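Local coordinates for DNA mismatch repair protein PMS1 (PDB 3H4L) that probably acts in DNA mismatch repair, its N-terminal region binding an ATP analogue and magnesium in a GHKL-type ATPase fold, at residues B[47-55]-B[163-174]; B[176-185]-B[284-292]. All blocks are in the same frame, centred on the assembly; numbering follows the deposited sequence.

Contact 1 of 2, residues B[47-55]-B[163-174]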
loop_
_atom_site.group_PDB
_atom_site.type_symbol
_atom_site.label_atom_id
_atom_site.label_comp_id
_atom_site.label_asym_id
_atom_site.label_seq_id
_atom_site.Cartn_x
_atom_site.Cartn_y
_atom_site.Cartn_z
ATOM N N ILE B 47 -3.305 -10.188 4.122
ATOM C CA ILE B 47 -2.644 -10.515 2.870
ATOM C C ILE B 47 -1.418 -9.637 2.713
ATOM O O ILE B 47 -1.508 -8.410 2.744
ATOM C CB ILE B 47 -3.604 -10.268 1.698
ATOM C CG1 ILE B 47 -4.888 -11.072 1.910
ATOM C CG2 ILE B 47 -2.955 -10.644 0.392
ATOM C CD1 ILE B 47 -5.934 -10.809 0.869
ATOM N N ILE B 48 -0.267 -10.273 2.551
ATOM C CA ILE B 48 0.975 -9.550 2.401
ATOM C C ILE B 48 1.622 -9.848 1.049
ATOM O O ILE B 48 1.946 -10.991 0.745
ATOM C CB ILE B 48 1.930 -9.915 3.553
ATOM C CG1 ILE B 48 1.327 -9.435 4.874
ATOM C CG2 ILE B 48 3.278 -9.275 3.356
ATOM C CD1 ILE B 48 2.179 -9.746 6.093
ATOM N N PHE B 49 1.785 -8.809 0.236
ATOM C CA PHE B 49 2.406 -8.938 -1.084
ATOM C C PHE B 49 3.858 -8.501 -1.035
ATOM O O PHE B 49 4.177 -7.501 -0.388
ATOM C CB PHE B 49 1.721 -8.028 -2.120
ATOM C CG PHE B 49 0.332 -8.454 -2.501
ATOM C CD1 PHE B 49 -0.761 -8.047 -1.762
ATOM C CD2 PHE B 49 0.123 -9.250 -3.607
ATOM C CE1 PHE B 49 -2.035 -8.424 -2.122
ATOM C CE2 PHE B 49 -1.146 -9.630 -3.969
ATOM C CZ PHE B 49 -2.228 -9.217 -3.228
ATOM N N LYS B 50 4.739 -9.235 -1.708
ATOM C CA LYS B 50 6.132 -8.813 -1.779
ATOM C C LYS B 50 6.361 -8.415 -3.229
ATOM O O LYS B 50 6.128 -9.192 -4.156
ATOM C CB LYS B 50 7.083 -9.911 -1.329
ATOM C CG LYS B 50 7.098 -10.067 0.186
ATOM C CD LYS B 50 8.377 -10.737 0.694
ATOM C CE LYS B 50 8.328 -10.921 2.214
ATOM N NZ LYS B 50 9.566 -11.558 2.756
ATOM N N ASP B 51 6.781 -7.170 -3.407
ATOM C CA ASP B 51 6.999 -6.580 -4.718
ATOM C C ASP B 51 5.770 -6.806 -5.597
ATOM O O ASP B 51 5.853 -7.345 -6.702
ATOM C CB ASP B 51 8.261 -7.132 -5.383
ATOM C CG ASP B 51 8.713 -6.279 -6.580
ATOM O OD1 ASP B 51 8.516 -5.044 -6.554
ATOM O OD2 ASP B 51 9.281 -6.833 -7.543
ATOM N N TYR B 52 4.621 -6.388 -5.074
ATOM C CA TYR B 52 3.337 -6.486 -5.766
ATOM C C TYR B 52 2.899 -7.867 -6.255
ATOM O O TYR B 52 2.018 -7.970 -7.099
ATOM C CB TYR B 52 3.327 -5.493 -6.928
ATOM C CG TYR B 52 3.174 -4.061 -6.463
ATOM C CD1 TYR B 52 2.003 -3.645 -5.840
ATOM C CD2 TYR B 52 4.206 -3.134 -6.607
ATOM C CE1 TYR B 52 1.856 -2.347 -5.369
ATOM C CE2 TYR B 52 4.068 -1.822 -6.134
ATOM C CZ TYR B 52 2.885 -1.444 -5.517
ATOM O OH TYR B 52 2.706 -0.166 -5.041
ATOM N N GLY B 53 3.489 -8.926 -5.712
ATOM C CA GLY B 53 3.118 -10.265 -6.140
ATOM C C GLY B 53 4.228 -10.963 -6.903
ATOM O O GLY B 53 4.296 -12.198 -6.940
ATOM N N LEU B 54 5.097 -10.172 -7.521
ATOM C CA LEU B 54 6.219 -10.715 -8.284
ATOM C C LEU B 54 7.058 -11.654 -7.434
ATOM O O LEU B 54 7.502 -12.692 -7.906
ATOM C CB LEU B 54 7.106 -9.582 -8.804
ATOM C CG LEU B 54 6.380 -8.635 -9.757
ATOM C CD1 LEU B 54 7.174 -7.366 -9.939
ATOM C CD2 LEU B 54 6.144 -9.350 -11.076
ATOM N N GLU B 55 7.267 -11.281 -6.177
ATOM C CA GLU B 55 8.057 -12.080 -5.249
ATOM C C GLU B 55 7.185 -13.109 -4.537
ATOM O O GLU B 55 7.515 -14.294 -4.488
ATOM C CB GLU B 55 8.726 -11.157 -4.221
ATOM C CG GLU B 55 9.520 -11.854 -3.128
ATOM C CD GLU B 55 10.739 -12.594 -3.649
ATOM O OE1 GLU B 55 11.068 -12.455 -4.854
ATOM O OE2 GLU B 55 11.381 -13.311 -2.845
ATOM N N PHE B 163 3.995 -11.232 -16.658
ATOM C CA PHE B 163 3.625 -10.745 -15.332
ATOM C C PHE B 163 4.489 -9.556 -14.933
ATOM O O PHE B 163 4.003 -8.607 -14.332
ATOM C CB PHE B 163 3.760 -11.879 -14.302
ATOM C CG PHE B 163 3.280 -11.522 -12.915
ATOM C CD1 PHE B 163 2.265 -10.583 -12.721
ATOM C CD2 PHE B 163 3.821 -12.158 -11.802
ATOM C CE1 PHE B 163 1.798 -10.282 -11.443
ATOM C CE2 PHE B 163 3.360 -11.866 -10.512
ATOM C CZ PHE B 163 2.345 -10.923 -10.336
ATOM N N SER B 164 5.766 -9.603 -15.286
ATOM C CA SER B 164 6.673 -8.518 -14.954
ATOM C C SER B 164 6.371 -7.239 -15.716
ATOM O O SER B 164 6.492 -6.152 -15.157
ATOM C CB SER B 164 8.114 -8.933 -15.210
ATOM O OG SER B 164 8.407 -10.081 -14.447
ATOM N N LYS B 165 5.986 -7.337 -16.983
ATOM C CA LYS B 165 5.694 -6.111 -17.705
ATOM C C LYS B 165 4.247 -5.654 -17.554
ATOM O O LYS B 165 3.828 -4.680 -18.187
ATOM C CB LYS B 165 6.081 -6.221 -19.188
ATOM C CG LYS B 165 5.617 -7.451 -19.914
ATOM C CD LYS B 165 6.206 -7.467 -21.316
ATOM C CE LYS B 165 6.000 -8.820 -22.021
ATOM N NZ LYS B 165 6.710 -9.980 -21.384
ATOM N N THR B 166 3.486 -6.335 -16.702
ATOM C CA THR B 166 2.100 -5.944 -16.480
ATOM C C THR B 166 1.716 -6.029 -15.010
ATOM O O THR B 166 0.545 -5.894 -14.673
ATOM C CB THR B 166 1.115 -6.832 -17.267
ATOM O OG1 THR B 166 1.314 -8.199 -16.902
ATOM C CG2 THR B 166 1.319 -6.679 -18.749
ATOM N N PHE B 167 2.694 -6.227 -14.131
ATOM C CA PHE B 167 2.380 -6.367 -12.714
ATOM C C PHE B 167 1.566 -5.245 -12.097
ATOM O O PHE B 167 0.726 -5.500 -11.228
ATOM C CB PHE B 167 3.646 -6.605 -11.882
ATOM C CG PHE B 167 4.496 -5.388 -11.670
ATOM C CD1 PHE B 167 5.302 -4.893 -12.687
ATOM C CD2 PHE B 167 4.534 -4.772 -10.425
ATOM C CE1 PHE B 167 6.147 -3.800 -12.465
ATOM C CE2 PHE B 167 5.374 -3.678 -10.189
ATOM C CZ PHE B 167 6.181 -3.192 -11.207
ATOM N N LYS B 168 1.796 -4.011 -12.536
ATOM C CA LYS B 168 1.053 -2.878 -11.989
ATOM C C LYS B 168 -0.448 -2.988 -12.270
ATOM O O LYS B 168 -1.269 -2.819 -11.365
ATOM C CB LYS B 168 1.615 -1.562 -12.537
ATOM C CG LYS B 168 2.985 -1.206 -11.944
ATOM C CD LYS B 168 3.424 0.205 -12.298
ATOM C CE LYS B 168 4.461 0.736 -11.298
ATOM N NZ LYS B 168 4.757 2.202 -11.483
ATOM N N ARG B 169 -0.807 -3.290 -13.515
ATOM C CA ARG B 169 -2.215 -3.428 -13.869
ATOM C C ARG B 169 -2.788 -4.656 -13.168
ATOM O O ARG B 169 -3.903 -4.612 -12.632
ATOM C CB ARG B 169 -2.382 -3.557 -15.389
ATOM N N GLN B 170 -2.019 -5.745 -13.166
ATOM C CA GLN B 170 -2.446 -6.993 -12.538
ATOM C C GLN B 170 -2.830 -6.784 -11.081
ATOM O O GLN B 170 -3.854 -7.286 -10.620
ATOM C CB GLN B 170 -1.330 -8.038 -12.609
ATOM C CG GLN B 170 -1.660 -9.372 -11.904
ATOM C CD GLN B 170 -2.758 -10.157 -12.600
ATOM O OE1 GLN B 170 -3.524 -10.878 -11.961
ATOM N NE2 GLN B 170 -2.833 -10.028 -13.916
ATOM N N PHE B 171 -1.991 -6.045 -10.358
ATOM C CA PHE B 171 -2.239 -5.780 -8.952
ATOM C C PHE B 171 -3.562 -5.055 -8.792
ATOM O O PHE B 171 -4.409 -5.458 -7.998
ATOM C CB PHE B 171 -1.122 -4.933 -8.366
ATOM C CG PHE B 171 -1.173 -4.816 -6.869
ATOM C CD1 PHE B 171 -0.839 -5.897 -6.064
ATOM C CD2 PHE B 171 -1.529 -3.616 -6.266
ATOM C CE1 PHE B 171 -0.850 -5.782 -4.682
ATOM C CE2 PHE B 171 -1.543 -3.489 -4.886
ATOM C CZ PHE B 171 -1.203 -4.568 -4.088
ATOM N N THR B 172 -3.752 -3.984 -9.547
ATOM C CA THR B 172 -5.002 -3.259 -9.437
ATOM C C THR B 172 -6.152 -4.214 -9.742
ATOM O O THR B 172 -7.196 -4.146 -9.099
ATOM C CB THR B 172 -5.075 -2.056 -10.408
ATOM O OG1 THR B 172 -3.904 -1.242 -10.256
ATOM C CG2 THR B 172 -6.305 -1.205 -10.092
ATOM N N LYS B 173 -5.978 -5.106 -10.715
ATOM C CA LYS B 173 -7.058 -6.045 -11.012
ATOM C C LYS B 173 -7.280 -6.910 -9.777
ATOM O O LYS B 173 -8.415 -7.195 -9.384
ATOM C CB LYS B 173 -6.714 -6.955 -12.186
ATOM C CG LYS B 173 -7.735 -8.072 -12.352
ATOM C CD LYS B 173 -7.335 -9.120 -13.381
ATOM C CE LYS B 173 -8.445 -10.155 -13.524
ATOM N NZ LYS B 173 -8.055 -11.312 -14.373
ATOM N N CYS B 174 -6.178 -7.321 -9.169
ATOM C CA CYS B 174 -6.216 -8.139 -7.981
ATOM C C CYS B 174 -6.764 -7.363 -6.778
ATOM O O CYS B 174 -7.374 -7.939 -5.880
ATOM C CB CYS B 174 -4.808 -8.633 -7.692
ATOM S SG CYS B 174 -4.680 -9.615 -6.218
HETATM O O HOH W 1 0.640 -7.908 -9.729
#
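Tyr-52 and Phe-171 meet edge-to-face, their ring centroids 4.7 Å apart and their planes at 75°; Tyr-52 CD1 stands over the middle of the Phe-171 ring. Phe-171 presents its own edge to Phe-49, with CE1 above the centre of that ring and the planes at 80°. These two T-shaped stacks define the aromatic cluster. Phe-171 reaches between its partners because CG is anti to the backbone N (chi1 -170°), which sends the ring off the helix toward the strand end. Leu-54 splits its methyls: CD2 lies 3.9 Å from the Phe-163 ring centroid and CD1 3.9 Å from that of Phe-167, both CH-pi contacts over a face. Tyr-52 CB touches the Phe-167 edge at CD2 (3.8 Å).

Polar backbone atoms are bridged by a water that donates to Tyr-52 O (3.0 Å) and Phe-167 O (2.8 Å). The turn carrying Tyr-52 and Leu-54 is held by Lys-50 O, which accepts from Gly-53 N and Glu-55 N on opposite faces of its plane, while Tyr-52 N bonds Asn-194 OD1. Arg-98 of the second subunit, a nucleotide-pocket residue, packs on Tyr-52 and Phe-171. Strand 44-50 of the GHKL-type sheet runs parallel to strand 189-195 through backbone bonds of Ile-47 and Phe-49; helices 157-164 and 167-184, packed on its end, reach helix 26-39 through Phe-163 and Cys-174.

Contact 2 of 2, residues B[176-185]-B[284-292]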
loop_
_atom_site.group_PDB
_atom_site.type_symbol
_atom_site.label_atom_id
_atom_site.label_comp_id
_atom_site.label_asym_id
_atom_site.label_seq_id
_atom_site.Cartn_x
_atom_site.Cartn_y
_atom_site.Cartn_z
ATOM N N THR B 176 -9.021 -4.917 -6.967
ATOM C CA THR B 176 -10.452 -4.800 -7.206
ATOM C C THR B 176 -11.164 -5.992 -6.585
ATOM O O THR B 176 -12.169 -5.840 -5.898
ATOM C CB THR B 176 -10.744 -4.783 -8.693
ATOM O OG1 THR B 176 -10.060 -3.680 -9.289
ATOM C CG2 THR B 176 -12.229 -4.643 -8.936
ATOM N N VAL B 177 -10.626 -7.178 -6.831
ATOM C CA VAL B 177 -11.195 -8.398 -6.299
ATOM C C VAL B 177 -11.101 -8.441 -4.780
ATOM O O VAL B 177 -11.985 -8.982 -4.117
ATOM C CB VAL B 177 -10.482 -9.620 -6.879
ATOM C CG1 VAL B 177 -10.757 -10.855 -6.024
ATOM C CG2 VAL B 177 -10.941 -9.836 -8.299
ATOM N N ILE B 178 -10.032 -7.890 -4.217
ATOM C CA ILE B 178 -9.919 -7.909 -2.769
ATOM C C ILE B 178 -10.963 -6.943 -2.197
ATOM O O ILE B 178 -11.571 -7.217 -1.153
ATOM C CB ILE B 178 -8.482 -7.538 -2.298
ATOM C CG1 ILE B 178 -7.540 -8.723 -2.527
ATOM C CG2 ILE B 178 -8.482 -7.189 -0.820
ATOM C CD1 ILE B 178 -6.076 -8.435 -2.219
ATOM N N GLN B 179 -11.194 -5.830 -2.894
ATOM C CA GLN B 179 -12.193 -4.862 -2.443
ATOM C C GLN B 179 -13.567 -5.532 -2.418
ATOM O O GLN B 179 -14.362 -5.308 -1.490
ATOM C CB GLN B 179 -12.210 -3.639 -3.365
ATOM C CG GLN B 179 -10.897 -2.854 -3.353
ATOM C CD GLN B 179 -10.828 -1.792 -4.432
ATOM O OE1 GLN B 179 -11.120 -2.056 -5.594
ATOM N NE2 GLN B 179 -10.427 -0.585 -4.054
ATOM N N GLY B 180 -13.836 -6.376 -3.418
ATOM C CA GLY B 180 -15.110 -7.074 -3.469
ATOM C C GLY B 180 -15.362 -7.945 -2.239
ATOM O O GLY B 180 -16.434 -7.914 -1.636
ATOM N N TYR B 181 -14.364 -8.724 -1.850
ATOM C CA TYR B 181 -14.512 -9.590 -0.695
ATOM C C TYR B 181 -14.679 -8.779 0.590
ATOM O O TYR B 181 -15.440 -9.148 1.483
ATOM C CB TYR B 181 -13.282 -10.487 -0.560
ATOM C CG TYR B 181 -13.242 -11.703 -1.466
ATOM C CD1 TYR B 181 -14.021 -12.826 -1.190
ATOM C CD2 TYR B 181 -12.367 -11.756 -2.562
ATOM C CE1 TYR B 181 -13.928 -13.968 -1.965
ATOM C CE2 TYR B 181 -12.266 -12.889 -3.342
ATOM C CZ TYR B 181 -13.048 -13.999 -3.039
ATOM O OH TYR B 181 -12.940 -15.148 -3.804
ATOM N N ALA B 182 -13.962 -7.664 0.677
ATOM C CA ALA B 182 -13.999 -6.828 1.873
ATOM C C ALA B 182 -15.284 -6.038 2.058
ATOM O O ALA B 182 -15.705 -5.784 3.189
ATOM C CB ALA B 182 -12.812 -5.873 1.872
ATOM N N ILE B 183 -15.909 -5.630 0.965
ATOM C CA ILE B 183 -17.127 -4.861 1.108
ATOM C C ILE B 183 -18.314 -5.697 1.584
ATOM O O ILE B 183 -19.140 -5.218 2.359
ATOM C CB ILE B 183 -17.482 -4.154 -0.198
ATOM C CG1 ILE B 183 -16.393 -3.133 -0.525
ATOM C CG2 ILE B 183 -18.834 -3.468 -0.072
ATOM C CD1 ILE B 183 -16.604 -2.418 -1.826
ATOM N N ILE B 184 -18.395 -6.950 1.151
ATOM C CA ILE B 184 -19.515 -7.785 1.550
ATOM C C ILE B 184 -19.289 -8.544 2.852
ATOM O O ILE B 184 -20.241 -8.857 3.561
ATOM C CB ILE B 184 -19.861 -8.808 0.461
ATOM C CG1 ILE B 184 -21.212 -9.469 0.768
ATOM C CG2 ILE B 184 -18.781 -9.869 0.387
ATOM C CD1 ILE B 184 -22.413 -8.528 0.678
ATOM N N ASN B 185 -18.038 -8.840 3.173
ATOM C CA ASN B 185 -17.745 -9.584 4.392
ATOM C C ASN B 185 -17.510 -8.729 5.634
ATOM O O ASN B 185 -16.383 -8.574 6.112
ATOM C CB ASN B 185 -16.568 -10.520 4.150
ATOM C CG ASN B 185 -16.917 -11.637 3.192
ATOM O OD1 ASN B 185 -17.687 -12.537 3.525
ATOM N ND2 ASN B 185 -16.365 -11.578 1.987
ATOM N N PHE B 284 -20.149 -4.192 -8.108
ATOM C CA PHE B 284 -20.047 -5.441 -7.344
ATOM C C PHE B 284 -21.428 -6.031 -7.054
ATOM O O PHE B 284 -22.331 -5.326 -6.589
ATOM C CB PHE B 284 -19.351 -5.214 -5.994
ATOM C CG PHE B 284 -17.972 -4.647 -6.104
ATOM C CD1 PHE B 284 -17.779 -3.291 -6.288
ATOM C CD2 PHE B 284 -16.856 -5.475 -6.019
ATOM C CE1 PHE B 284 -16.493 -2.761 -6.385
ATOM C CE2 PHE B 284 -15.565 -4.953 -6.115
ATOM C CZ PHE B 284 -15.386 -3.593 -6.298
ATOM N N ILE B 285 -21.581 -7.327 -7.303
ATOM C CA ILE B 285 -22.849 -8.018 -7.058
ATOM C C ILE B 285 -22.596 -9.278 -6.257
ATOM O O ILE B 285 -21.682 -10.053 -6.559
ATOM C CB ILE B 285 -23.509 -8.458 -8.349
ATOM C CG1 ILE B 285 -22.506 -9.330 -9.104
ATOM C CG2 ILE B 285 -23.965 -7.253 -9.142
ATOM C CD1 ILE B 285 -22.894 -9.716 -10.459
ATOM N N TYR B 286 -23.425 -9.498 -5.251
ATOM C CA TYR B 286 -23.269 -10.669 -4.420
ATOM C C TYR B 286 -24.558 -11.458 -4.245
ATOM O O TYR B 286 -25.649 -10.894 -4.163
ATOM C CB TYR B 286 -22.768 -10.270 -3.037
ATOM C CG TYR B 286 -21.618 -9.299 -3.019
ATOM C CD1 TYR B 286 -21.828 -7.938 -3.224
ATOM C CD2 TYR B 286 -20.328 -9.731 -2.714
ATOM C CE1 TYR B 286 -20.785 -7.032 -3.104
ATOM C CE2 TYR B 286 -19.282 -8.836 -2.597
ATOM C CZ TYR B 286 -19.515 -7.486 -2.781
ATOM O OH TYR B 286 -18.498 -6.585 -2.563
ATOM N N VAL B 287 -24.412 -12.776 -4.192
ATOM C CA VAL B 287 -25.535 -13.670 -3.972
ATOM C C VAL B 287 -25.122 -14.460 -2.739
ATOM O O VAL B 287 -24.187 -15.264 -2.776
ATOM C CB VAL B 287 -25.762 -14.609 -5.167
ATOM C CG1 VAL B 287 -26.905 -15.575 -4.864
ATOM C CG2 VAL B 287 -26.084 -13.787 -6.401
ATOM N N ASN B 288 -25.816 -14.200 -1.637
ATOM C CA ASN B 288 -25.512 -14.840 -0.364
ATOM C C ASN B 288 -24.058 -14.584 0.035
ATOM O O ASN B 288 -23.276 -15.515 0.236
ATOM C CB ASN B 288 -25.799 -16.346 -0.412
ATOM C CG ASN B 288 -27.274 -16.654 -0.623
ATOM O OD1 ASN B 288 -28.157 -15.911 -0.176
ATOM N ND2 ASN B 288 -27.548 -17.763 -1.298
ATOM N N LYS B 289 -23.718 -13.299 0.114
ATOM C CA LYS B 289 -22.402 -12.807 0.517
ATOM C C LYS B 289 -21.153 -13.325 -0.188
ATOM O O LYS B 289 -20.080 -13.359 0.406
ATOM C CB LYS B 289 -22.239 -13.001 2.022
ATOM C CG LYS B 289 -23.411 -12.479 2.842
ATOM C CD LYS B 289 -23.631 -10.993 2.606
ATOM C CE LYS B 289 -24.700 -10.431 3.539
ATOM N NZ LYS B 289 -24.936 -8.967 3.328
ATOM N N ARG B 290 -21.270 -13.707 -1.450
ATOM C CA ARG B 290 -20.108 -14.198 -2.178
ATOM C C ARG B 290 -20.018 -13.550 -3.549
ATOM O O ARG B 290 -20.991 -13.547 -4.307
ATOM C CB ARG B 290 -20.190 -15.716 -2.323
ATOM C CG ARG B 290 -20.354 -16.426 -0.995
ATOM C CD ARG B 290 -20.559 -17.917 -1.160
ATOM N NE ARG B 290 -20.705 -18.580 0.132
ATOM C CZ ARG B 290 -20.944 -19.880 0.281
ATOM N NH1 ARG B 290 -21.065 -20.657 -0.789
ATOM N NH2 ARG B 290 -21.061 -20.403 1.495
ATOM N N PRO B 291 -18.848 -12.977 -3.886
ATOM C CA PRO B 291 -18.712 -12.346 -5.198
ATOM C C PRO B 291 -19.111 -13.354 -6.252
ATOM O O PRO B 291 -18.645 -14.488 -6.231
ATOM C CB PRO B 291 -17.228 -12.006 -5.264
ATOM C CG PRO B 291 -16.921 -11.663 -3.868
ATOM C CD PRO B 291 -17.632 -12.767 -3.086
ATOM N N VAL B 292 -19.993 -12.947 -7.154
ATOM C CA VAL B 292 -20.448 -13.824 -8.216
ATOM C C VAL B 292 -20.410 -13.053 -9.526
ATOM O O VAL B 292 -20.555 -11.832 -9.532
ATOM C CB VAL B 292 -21.885 -14.320 -7.947
ATOM C CG1 VAL B 292 -21.909 -15.213 -6.707
ATOM C CG2 VAL B 292 -22.811 -13.135 -7.758
#
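Tyr-286 sends its hydroxyl to Gly-180 O, the single hydrogen bond between the two segments. At 2.6 Å from OH to O, with a C=O...donor angle of 122°, the donor lies in the carbonyl plane on a lone pair, so a side chain of the strand is fixed to the backbone of the helix. The same glycine allows close approach by Phe-284, whose CE2 comes within 3.4 Å of Gly-180 CA, while Thr-176 O lies near the plane of that ring at its edge, 3.5 Å from CE2. Ile-184 is modelled over the Tyr-286 ring, too close for its detail to be trusted. Separately, Pro-291 rests on one face of Tyr-181, its CG 4.3 Å from the centroid; Tyr-181 OH itself bonds Asp-35.

The solvent side lies at the turn after the strand. Lys-289 is exposed there, yet the aliphatic part of its bent chain lies close against the helix: CD meets Ile-184 CD1 at 3.4 Å. That isoleucine extends toward the turn because its CG1 is anti to the backbone N (chi1 -168°). At the helix end Asn-185 folds back, and Tyr-181 O accepts both Asn-185 ND2, at 2.6 Å, and the backbone N of Asn-185.

The helix and strand segments cross at -49° with axes 9.4 Å apart. Strand 283-287 is an outermost strand of the four-stranded mixed sheet, parallel to strand 316-321, and its Phe-284 and Tyr-286 turn onto helix 167-184. This joins the GHKL ATPase region to the S5-like domain, as in the two-domain N-terminal fragment of the MutL family.

In the fold
Helix 167-184 serves both contacts, its first turns in contact 1 and its later turns in contact 2. Both are partly buried. Contact 1 is the more peripheral, its centre about 17 Å from the centre of the chain; it lies against the second subunit, and the side chain of Tyr-52 is about 5 Å from a bound nucleotide analogue. The centre of contact 2 is about 7 Å from that of the chain, where it unites the two domains. Contact 1 is aromatic and aliphatic, its polar link across the segments being a water, whereas contact 2 adds a direct side-chain-to-backbone bond. The two also touch: Ile-178 CD1, on the helix, packs 3.9 Å from Ile-47 CD1.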